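Local coordinates for protein collagen adhesin (Enterococcus faecalis, PDB 2OKM) that probably binds collagen as a cell-wall-anchored surface adhesin of the bacterium, this chain being its collagen-binding N2 subdomain, at residues 48-53 with 107-112; 58-63 with 98-103; 123-128 with 137-142. One frame throughout, in Å; residues are numbered along the deposited sequence.

Interaction 1. Residues 48-53 with 107-112; sequences QLNKES and TSTITE
With CG of Asn50 set anti to its carbonyl carbon (chi1 -63°) and OG1 of Thr107 lying between its own backbone N and carbonyl carbon (chi1 54°), the carboxamide and the hydroxyl meet at 2.8 Å, OG1 of Thr107 donating to a lone pair of OD1 of Asn50 in the carbonyl plane. The other half of the same amide reaches the next threonine on that face: ND2 of Asn50 donates to OG1 of Thr109 at 3.0 Å, the bond nearly straight and the acceptor almost in the amide plane. One flat group thus spans two hydroxyls of residues 107-112, and the pair of bonds should fix its rotation. Ser53 adds a third polar tie, its OG accepting from N of Thr107 at 2.9 Å while donating to O of Asn50 at 2.7 Å. That carbonyl also takes the backbone N of Ser53, closing a type I turn over residues 50-53. Behind the turn the backbones pair: Gln48 and Thr109 exchange two N-H...O bonds, and N of Asn50 donates to O of Thr107. On the other face CD1 of Leu49 lies 3.8 Å from OG of Ser108, a hydroxyl held by Gln43. In this collagen-binding domain, strand 47-49 pairs antiparallel with the last residues of strand 101-110, and a type I beta turn follows, its Asn50 and Ser53 side chains bonded to strand 101-110.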
loop_
_atom_site.group_PDB
_atom_site.type_symbol
_atom_site.label_atom_id
_atom_site.label_comp_id
_atom_site.label_asym_id
_atom_site.label_seq_id
_atom_site.Cartn_x
_atom_site.Cartn_y
_atom_site.Cartn_z
ATOM N N GLN A 48 -10.324 -11.870 2.459
ATOM C CA GLN A 48 -11.203 -10.904 3.094
ATOM C C GLN A 48 -10.303 -9.894 3.782
ATOM O O GLN A 48 -9.606 -10.212 4.743
ATOM C CB GLN A 48 -12.130 -11.581 4.104
ATOM C CG GLN A 48 -13.293 -12.282 3.428
ATOM C CD GLN A 48 -14.189 -11.311 2.667
ATOM O OE1 GLN A 48 -14.830 -11.683 1.683
ATOM N NE2 GLN A 48 -14.239 -10.063 3.127
ATOM N N LEU A 49 -10.312 -8.676 3.260
ATOM C CA LEU A 49 -9.489 -7.601 3.792
ATOM C C LEU A 49 -9.746 -7.317 5.269
ATOM O O LEU A 49 -10.893 -7.188 5.695
ATOM C CB LEU A 49 -9.733 -6.332 2.978
ATOM C CG LEU A 49 -8.996 -5.068 3.413
ATOM C CD1 LEU A 49 -7.492 -5.270 3.256
ATOM C CD2 LEU A 49 -9.463 -3.898 2.560
ATOM N N ASN A 50 -8.670 -7.230 6.048
ATOM C CA ASN A 50 -8.769 -6.927 7.473
ATOM C C ASN A 50 -8.625 -5.404 7.566
ATOM O O ASN A 50 -7.517 -4.876 7.675
ATOM C CB ASN A 50 -7.639 -7.634 8.236
ATOM C CG ASN A 50 -7.728 -9.154 8.141
ATOM O OD1 ASN A 50 -6.731 -9.862 8.313
ATOM N ND2 ASN A 50 -8.926 -9.660 7.880
ATOM N N LYS A 51 -9.753 -4.702 7.510
ATOM C CA LYS A 51 -9.756 -3.240 7.532
ATOM C C LYS A 51 -9.130 -2.558 8.738
ATOM O O LYS A 51 -8.805 -1.373 8.675
ATOM C CB LYS A 51 -11.183 -2.717 7.352
ATOM C CG LYS A 51 -11.801 -3.076 6.024
ATOM C CD LYS A 51 -13.170 -2.444 5.888
ATOM C CE LYS A 51 -13.822 -2.816 4.577
ATOM N NZ LYS A 51 -15.152 -2.155 4.459
ATOM N N GLU A 52 -8.961 -3.286 9.834
ATOM C CA GLU A 52 -8.370 -2.700 11.035
ATOM C C GLU A 52 -6.903 -3.085 11.205
ATOM O O GLU A 52 -6.302 -2.803 12.240
ATOM C CB GLU A 52 -9.150 -3.150 12.272
ATOM C CG GLU A 52 -10.643 -2.853 12.211
ATOM C CD GLU A 52 -11.389 -3.364 13.430
ATOM O OE1 GLU A 52 -11.340 -4.583 13.696
ATOM O OE2 GLU A 52 -12.030 -2.545 14.121
ATOM N N SER A 53 -6.323 -3.711 10.185
ATOM C CA SER A 53 -4.934 -4.172 10.262
ATOM C C SER A 53 -3.852 -3.225 9.750
ATOM O O SER A 53 -2.663 -3.487 9.938
ATOM C CB SER A 53 -4.791 -5.499 9.509
ATOM O OG SER A 53 -4.909 -5.306 8.108
ATOM N N THR A 107 -3.257 -6.976 6.372
ATOM C CA THR A 107 -3.481 -8.386 6.111
ATOM C C THR A 107 -4.874 -8.648 5.595
ATOM O O THR A 107 -5.763 -7.801 5.682
ATOM C CB THR A 107 -3.313 -9.233 7.384
ATOM O OG1 THR A 107 -4.156 -8.709 8.419
ATOM C CG2 THR A 107 -1.868 -9.223 7.848
ATOM N N SER A 108 -5.043 -9.835 5.038
ATOM C CA SER A 108 -6.333 -10.277 4.561
ATOM C C SER A 108 -6.461 -11.692 5.070
ATOM O O SER A 108 -5.470 -12.414 5.172
ATOM C CB SER A 108 -6.401 -10.245 3.040
ATOM O OG SER A 108 -6.455 -8.904 2.598
ATOM N N THR A 109 -7.680 -12.070 5.426
ATOM C CA THR A 109 -7.940 -13.412 5.915
ATOM C C THR A 109 -8.201 -14.302 4.710
ATOM O O THR A 109 -8.915 -13.912 3.786
ATOM C CB THR A 109 -9.177 -13.431 6.836
ATOM O OG1 THR A 109 -8.918 -12.632 7.998
ATOM C CG2 THR A 109 -9.505 -14.855 7.262
ATOM N N ILE A 110 -7.605 -15.489 4.717
ATOM C CA ILE A 110 -7.784 -16.436 3.630
ATOM C C ILE A 110 -9.073 -17.213 3.880
ATOM O O ILE A 110 -9.252 -17.800 4.944
ATOM C CB ILE A 110 -6.601 -17.419 3.559
ATOM C CG1 ILE A 110 -5.309 -16.647 3.272
ATOM C CG2 ILE A 110 -6.859 -18.466 2.487
ATOM C CD1 ILE A 110 -4.047 -17.493 3.333
ATOM N N THR A 111 -9.969 -17.198 2.900
ATOM C CA THR A 111 -11.243 -17.899 3.016
ATOM C C THR A 111 -11.084 -19.378 2.676
ATOM O O THR A 111 -10.022 -19.814 2.226
ATOM C CB THR A 111 -12.290 -17.303 2.055
ATOM O OG1 THR A 111 -11.858 -17.506 0.703
ATOM C CG2 THR A 111 -12.469 -15.811 2.314
ATOM N N GLU A 112 -12.143 -20.152 2.897
ATOM C CA GLU A 112 -12.118 -21.576 2.582
ATOM C C GLU A 112 -11.787 -21.759 1.102
ATOM O O GLU A 112 -10.950 -22.586 0.742
ATOM C CB GLU A 112 -13.474 -22.212 2.904
ATOM C CG GLU A 112 -13.652 -23.659 2.440
ATOM C CD GLU A 112 -12.598 -24.607 2.988
ATOM O OE1 GLU A 112 -12.087 -24.361 4.102
ATOM O OE2 GLU A 112 -12.290 -25.613 2.309
#

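Interaction 2. Residues 58-63 with 98-103; sequences IVNDKE and RFTSFI
Ile58 meets the other segment with its branch methyl: CG2 sits 3.4 Å from CG2 of Thr100, tighter than usual carbon contact, and 3.7 Å from CE1 of Phe102, which it approaches obliquely. CG2 stands anti to the backbone N, while CG1, anti to the carbonyl carbon (chi1 -46°), runs past CD1 of the same ring. Phe102 also meets the ring of Phe92, so this apolar cluster continues beyond the two segments. At Val59 the chain turns its other face, and the backbone takes over: N of Val59 donates to O of Ser101 at 3.0 Å, and N of Ser101 returns a bond to O of Val59 at 2.9 Å, both nearly straight. These are the two bonds of an antiparallel hydrogen-bonded pair, flanked by the non-hydrogen-bonded pair Ile58-Phe102, where strand 55-59 runs beside strand 101-110 in one sheet of the collagen-binding domain. On the Val59 face, CB of that residue rests against OG of Ser101. Asn60 lies side by side with Thr100, its ND2 giving OG1 of Thr100 a long, weak bond. Its OD1 accepts from N of Lys62 at 2.7 Å and N of Glu63 at 2.9 Å, one from each face of the carboxamide plane; the first bond makes an Asx turn, and the second, three residues on, widens it to an Asx motif that holds the group as the chain bends round. The backbone of Asp61 is linked across by water 1, which accepts from N of Asp61 and donates to O of Phe99 at 2.7 Å.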
loop_
_atom_site.group_PDB
_atom_site.type_symbol
_atom_site.label_atom_id
_atom_site.label_comp_id
_atom_site.label_asym_id
_atom_site.label_seq_id
_atom_site.Cartn_x
_atom_site.Cartn_y
_atom_site.Cartn_z
ATOM N N ILE A 58 6.611 5.074 8.175
ATOM C CA ILE A 58 6.961 6.335 7.518
ATOM C C ILE A 58 8.373 6.809 7.828
ATOM O O ILE A 58 8.737 6.983 8.991
ATOM C CB ILE A 58 5.951 7.423 7.937
ATOM C CG1 ILE A 58 4.530 6.863 7.832
ATOM C CG2 ILE A 58 6.093 8.654 7.045
ATOM C CD1 ILE A 58 3.455 7.840 8.258
ATOM N N VAL A 59 9.156 7.046 6.780
ATOM C CA VAL A 59 10.543 7.453 6.966
ATOM C C VAL A 59 11.044 8.591 6.086
ATOM O O VAL A 59 10.790 8.621 4.884
ATOM C CB VAL A 59 11.491 6.242 6.726
ATOM C CG1 VAL A 59 12.938 6.647 6.967
ATOM C CG2 VAL A 59 11.107 5.081 7.631
ATOM N N ASN A 60 11.747 9.537 6.702
ATOM C CA ASN A 60 12.384 10.620 5.963
ATOM C C ASN A 60 13.679 10.937 6.707
ATOM O O ASN A 60 13.988 10.283 7.710
ATOM C CB ASN A 60 11.481 11.859 5.815
ATOM C CG ASN A 60 11.014 12.425 7.135
ATOM O OD1 ASN A 60 11.771 12.506 8.096
ATOM N ND2 ASN A 60 9.755 12.847 7.177
ATOM N N ASP A 61 14.448 11.907 6.221
ATOM C CA ASP A 61 15.720 12.236 6.865
ATOM C C ASP A 61 15.588 12.940 8.209
ATOM O O ASP A 61 16.588 13.332 8.816
ATOM C CB ASP A 61 16.606 13.068 5.923
ATOM C CG ASP A 61 15.964 14.381 5.505
ATOM O OD1 ASP A 61 14.924 14.761 6.083
ATOM O OD2 ASP A 61 16.516 15.043 4.596
ATOM N N LYS A 62 14.357 13.086 8.685
ATOM C CA LYS A 62 14.116 13.739 9.963
ATOM C C LYS A 62 13.708 12.726 11.027
ATOM O O LYS A 62 14.124 12.822 12.183
ATOM C CB LYS A 62 13.004 14.786 9.822
ATOM C CG LYS A 62 13.339 15.943 8.892
ATOM C CD LYS A 62 12.144 16.874 8.701
ATOM C CE LYS A 62 11.027 16.199 7.921
ATOM N NZ LYS A 62 9.860 17.102 7.716
ATOM N N GLU A 63 12.907 11.742 10.634
ATOM C CA GLU A 63 12.426 10.774 11.606
ATOM C C GLU A 63 11.829 9.503 11.023
ATOM O O GLU A 63 11.476 9.436 9.843
ATOM C CB GLU A 63 11.378 11.452 12.495
ATOM C CG GLU A 63 10.259 12.111 11.689
ATOM C CD GLU A 63 9.349 13.003 12.518
ATOM O OE1 GLU A 63 8.533 13.733 11.914
ATOM O OE2 GLU A 63 9.434 12.978 13.764
ATOM N N ARG A 98 6.494 14.379 0.408
ATOM C CA ARG A 98 7.735 14.856 -0.197
ATOM C C ARG A 98 8.943 14.276 0.536
ATOM O O ARG A 98 9.057 14.415 1.752
ATOM C CB ARG A 98 7.816 16.385 -0.144
ATOM C CG ARG A 98 6.685 17.103 -0.852
ATOM C CD ARG A 98 6.908 18.610 -0.834
ATOM N NE ARG A 98 8.050 19.001 -1.654
ATOM C CZ ARG A 98 8.531 20.239 -1.726
ATOM N NH1 ARG A 98 7.963 21.213 -1.025
ATOM N NH2 ARG A 98 9.577 20.504 -2.498
ATOM N N PHE A 99 9.837 13.633 -0.214
ATOM C CA PHE A 99 11.060 13.045 0.335
ATOM C C PHE A 99 10.790 12.068 1.473
ATOM O O PHE A 99 11.629 11.874 2.358
ATOM C CB PHE A 99 11.996 14.153 0.833
ATOM C CG PHE A 99 12.210 15.260 -0.161
ATOM C CD1 PHE A 99 11.617 16.507 0.025
ATOM C CD2 PHE A 99 12.986 15.051 -1.293
ATOM C CE1 PHE A 99 11.793 17.527 -0.909
ATOM C CE2 PHE A 99 13.168 16.065 -2.233
ATOM C CZ PHE A 99 12.572 17.303 -2.040
ATOM N N THR A 100 9.626 11.432 1.432
ATOM C CA THR A 100 9.238 10.510 2.488
ATOM C C THR A 100 8.727 9.184 1.936
ATOM O O THR A 100 7.947 9.158 0.984
ATOM C CB THR A 100 8.142 11.162 3.370
ATOM O OG1 THR A 100 8.643 12.394 3.912
ATOM C CG2 THR A 100 7.744 10.245 4.516
ATOM N N SER A 101 9.166 8.083 2.542
ATOM C CA SER A 101 8.729 6.764 2.103
ATOM C C SER A 101 7.676 6.208 3.049
ATOM O O SER A 101 7.662 6.527 4.239
ATOM C CB SER A 101 9.914 5.798 2.032
ATOM O OG SER A 101 10.473 5.577 3.313
ATOM N N PHE A 102 6.788 5.382 2.503
ATOM C CA PHE A 102 5.733 4.758 3.286
ATOM C C PHE A 102 5.665 3.274 2.965
ATOM O O PHE A 102 5.580 2.900 1.798
ATOM C CB PHE A 102 4.354 5.333 2.929
ATOM C CG PHE A 102 4.226 6.819 3.112
ATOM C CD1 PHE A 102 3.604 7.341 4.243
ATOM C CD2 PHE A 102 4.707 7.697 2.143
ATOM C CE1 PHE A 102 3.457 8.723 4.405
ATOM C CE2 PHE A 102 4.566 9.075 2.296
ATOM C CZ PHE A 102 3.941 9.588 3.429
ATOM N N ILE A 103 5.724 2.427 3.985
ATOM C CA ILE A 103 5.531 1.006 3.749
ATOM C C ILE A 103 4.233 0.734 4.494
ATOM O O ILE A 103 4.164 0.844 5.721
ATOM C CB ILE A 103 6.664 0.133 4.304
ATOM C CG1 ILE A 103 7.928 0.360 3.469
ATOM C CG2 ILE A 103 6.259 -1.345 4.239
ATOM C CD1 ILE A 103 9.142 -0.402 3.956
HETATM O O HOH W 1 13.879 12.946 3.520
#

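Interaction 3. Residues 123-128 with 137-142; sequences SYDINY and NEKNTS
Over one face of the Tyr124 ring lies O of Asn140, 3.7 Å above the plane and offset toward the rim; OG of Ser142, bonded to O of Lys9, sits near the ring plane at an edge, and the ring meets Phe7 edge-to-face. With CG between the backbone N and the carbonyl carbon (chi1 66°), the ring lies alongside Asn140, whose CB comes 3.3 Å from OH of Tyr124. Water 2, also at the ring edge, links that hydroxyl to OE2 of Glu138. The ring of Tyr128 has the same carboxylate at its edge, the two planes 85° apart, and stacks with Phe6. OH of Tyr128 lies 3.1 Å from OE1 of Glu138, at most a weak bond. The backbones form an antiparallel beta hairpin, strand 119-128 with the sheet-edge strand 136-145, and N-H...O pairs join Tyr124 to Asn140 and Ile126 to Glu138. The opposite face is polar. There ND2 of Asn137 donates to OD1 of Asn127 at 2.7 Å, from above the side-chain carbonyl plane of Asn127, and more weakly to OD2 of Asp125. The aliphatic chain of Lys139 runs beside Asp125, CG 3.2 Å from OD2. At the far end OG of Ser123 and OG1 of Thr141 share a 2.7 Å hydrogen bond.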
loop_
_atom_site.group_PDB
_atom_site.type_symbol
_atom_site.label_atom_id
_atom_site.label_comp_id
_atom_site.label_asym_id
_atom_site.label_seq_id
_atom_site.Cartn_x
_atom_site.Cartn_y
_atom_site.Cartn_z
ATOM N N SER A 123 -4.627 -6.209 -7.048
ATOM C CA SER A 123 -4.395 -5.318 -8.171
ATOM C C SER A 123 -4.482 -3.866 -7.715
ATOM O O SER A 123 -5.163 -3.543 -6.742
ATOM C CB SER A 123 -5.427 -5.587 -9.268
ATOM O OG SER A 123 -5.340 -6.924 -9.721
ATOM N N TYR A 124 -3.778 -2.993 -8.422
ATOM C CA TYR A 124 -3.777 -1.588 -8.074
ATOM C C TYR A 124 -3.619 -0.688 -9.285
ATOM O O TYR A 124 -3.172 -1.118 -10.345
ATOM C CB TYR A 124 -2.658 -1.299 -7.057
ATOM C CG TYR A 124 -1.260 -1.484 -7.617
ATOM C CD1 TYR A 124 -0.675 -0.502 -8.417
ATOM C CD2 TYR A 124 -0.534 -2.650 -7.374
ATOM C CE1 TYR A 124 0.601 -0.677 -8.965
ATOM C CE2 TYR A 124 0.740 -2.835 -7.920
ATOM C CZ TYR A 124 1.298 -1.847 -8.713
ATOM O OH TYR A 124 2.543 -2.036 -9.280
ATOM N N ASP A 125 -4.014 0.564 -9.099
ATOM C CA ASP A 125 -3.898 1.606 -10.110
ATOM C C ASP A 125 -3.384 2.773 -9.282
ATOM O O ASP A 125 -4.041 3.204 -8.342
ATOM C CB ASP A 125 -5.258 1.950 -10.703
ATOM C CG ASP A 125 -5.189 3.093 -11.703
ATOM O OD1 ASP A 125 -6.178 3.861 -11.788
ATOM O OD2 ASP A 125 -4.167 3.219 -12.421
ATOM N N ILE A 126 -2.196 3.265 -9.603
ATOM C CA ILE A 126 -1.646 4.372 -8.833
ATOM C C ILE A 126 -1.336 5.569 -9.714
ATOM O O ILE A 126 -0.836 5.422 -10.825
ATOM C CB ILE A 126 -0.363 3.951 -8.072
ATOM C CG1 ILE A 126 0.119 5.105 -7.189
ATOM C CG2 ILE A 126 0.723 3.536 -9.053
ATOM C CD1 ILE A 126 1.332 4.755 -6.344
ATOM N N ASN A 127 -1.664 6.754 -9.206
ATOM C CA ASN A 127 -1.420 8.014 -9.900
ATOM C C ASN A 127 -0.477 8.849 -9.043
ATOM O O ASN A 127 -0.680 8.975 -7.837
ATOM C CB ASN A 127 -2.735 8.780 -10.089
ATOM C CG ASN A 127 -3.590 8.210 -11.205
ATOM O OD1 ASN A 127 -3.239 8.310 -12.385
ATOM N ND2 ASN A 127 -4.716 7.602 -10.841
ATOM N N TYR A 128 0.560 9.402 -9.663
ATOM C CA TYR A 128 1.517 10.238 -8.944
ATOM C C TYR A 128 2.298 11.103 -9.929
ATOM O O TYR A 128 2.246 10.876 -11.136
ATOM C CB TYR A 128 2.473 9.368 -8.116
ATOM C CG TYR A 128 3.386 8.465 -8.919
ATOM C CD1 TYR A 128 4.626 8.917 -9.374
ATOM C CD2 TYR A 128 3.024 7.148 -9.200
ATOM C CE1 TYR A 128 5.483 8.072 -10.083
ATOM C CE2 TYR A 128 3.871 6.299 -9.909
ATOM C CZ TYR A 128 5.099 6.767 -10.345
ATOM O OH TYR A 128 5.942 5.923 -11.030
ATOM N N ASN A 137 0.765 7.160 -14.322
ATOM C CA ASN A 137 -0.334 6.279 -13.954
ATOM C C ASN A 137 0.110 4.857 -14.255
ATOM O O ASN A 137 0.384 4.510 -15.406
ATOM C CB ASN A 137 -1.609 6.604 -14.735
ATOM C CG ASN A 137 -2.715 5.594 -14.480
ATOM O OD1 ASN A 137 -2.658 4.463 -14.962
ATOM N ND2 ASN A 137 -3.718 5.992 -13.706
ATOM N N GLU A 138 0.192 4.044 -13.210
ATOM C CA GLU A 138 0.619 2.658 -13.339
ATOM C C GLU A 138 -0.438 1.705 -12.823
ATOM O O GLU A 138 -1.138 2.003 -11.857
ATOM C CB GLU A 138 1.900 2.422 -12.542
ATOM C CG GLU A 138 3.124 3.118 -13.072
ATOM C CD GLU A 138 4.298 2.988 -12.127
ATOM O OE1 GLU A 138 5.436 3.277 -12.550
ATOM O OE2 GLU A 138 4.084 2.606 -10.954
ATOM N N LYS A 139 -0.532 0.549 -13.467
ATOM C CA LYS A 139 -1.478 -0.481 -13.069
ATOM C C LYS A 139 -0.733 -1.805 -13.076
ATOM O O LYS A 139 0.104 -2.047 -13.945
ATOM C CB LYS A 139 -2.644 -0.562 -14.057
ATOM C CG LYS A 139 -3.421 0.728 -14.227
ATOM C CD LYS A 139 -4.466 0.585 -15.321
ATOM C CE LYS A 139 -5.188 1.898 -15.570
ATOM N NZ LYS A 139 -6.152 1.784 -16.697
ATOM N N ASN A 140 -1.019 -2.657 -12.100
ATOM C CA ASN A 140 -0.375 -3.958 -12.053
ATOM C C ASN A 140 -1.065 -4.872 -11.059
ATOM O O ASN A 140 -1.920 -4.438 -10.289
ATOM C CB ASN A 140 1.106 -3.818 -11.691
ATOM C CG ASN A 140 1.997 -4.693 -12.556
ATOM O OD1 ASN A 140 1.740 -5.884 -12.727
ATOM N ND2 ASN A 140 3.054 -4.102 -13.104
ATOM N N THR A 141 -0.689 -6.145 -11.095
ATOM C CA THR A 141 -1.247 -7.149 -10.204
ATOM C C THR A 141 -0.111 -7.948 -9.586
ATOM O O THR A 141 0.723 -8.511 -10.297
ATOM C CB THR A 141 -2.174 -8.124 -10.958
ATOM O OG1 THR A 141 -3.319 -7.415 -11.448
ATOM C CG2 THR A 141 -2.632 -9.247 -10.034
ATOM N N SER A 142 -0.082 -7.995 -8.261
ATOM C CA SER A 142 0.954 -8.732 -7.557
ATOM C C SER A 142 0.406 -10.077 -7.109
ATOM O O SER A 142 -0.769 -10.196 -6.756
ATOM C CB SER A 142 1.437 -7.931 -6.351
ATOM O OG SER A 142 1.955 -6.683 -6.774
HETATM O O HOH W 2 3.516 -0.527 -11.162
#

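Overall arrangement
Interactions 1 and 2 belong to one antiparallel sheet and share strand 101-110: residues 98-103 lead into it and pair with strand 55-59, while 107-112 end it beside strand 47-49. Their centres are about 27 Å apart, on opposite sides of the chain's centre, and in sequence the 58-63/98-103 contact falls within the span bounded by 48-53 and 107-112. Interaction 3 follows both along the chain and lies in the other, five-stranded sheet, its centre about 21 Å from each. No atoms touch between it and the others. Together the three sample both sheets of this collagen-binding subdomain, whose framework rests on antiparallel strand pairing between both distant and neighbouring parts of the sequence.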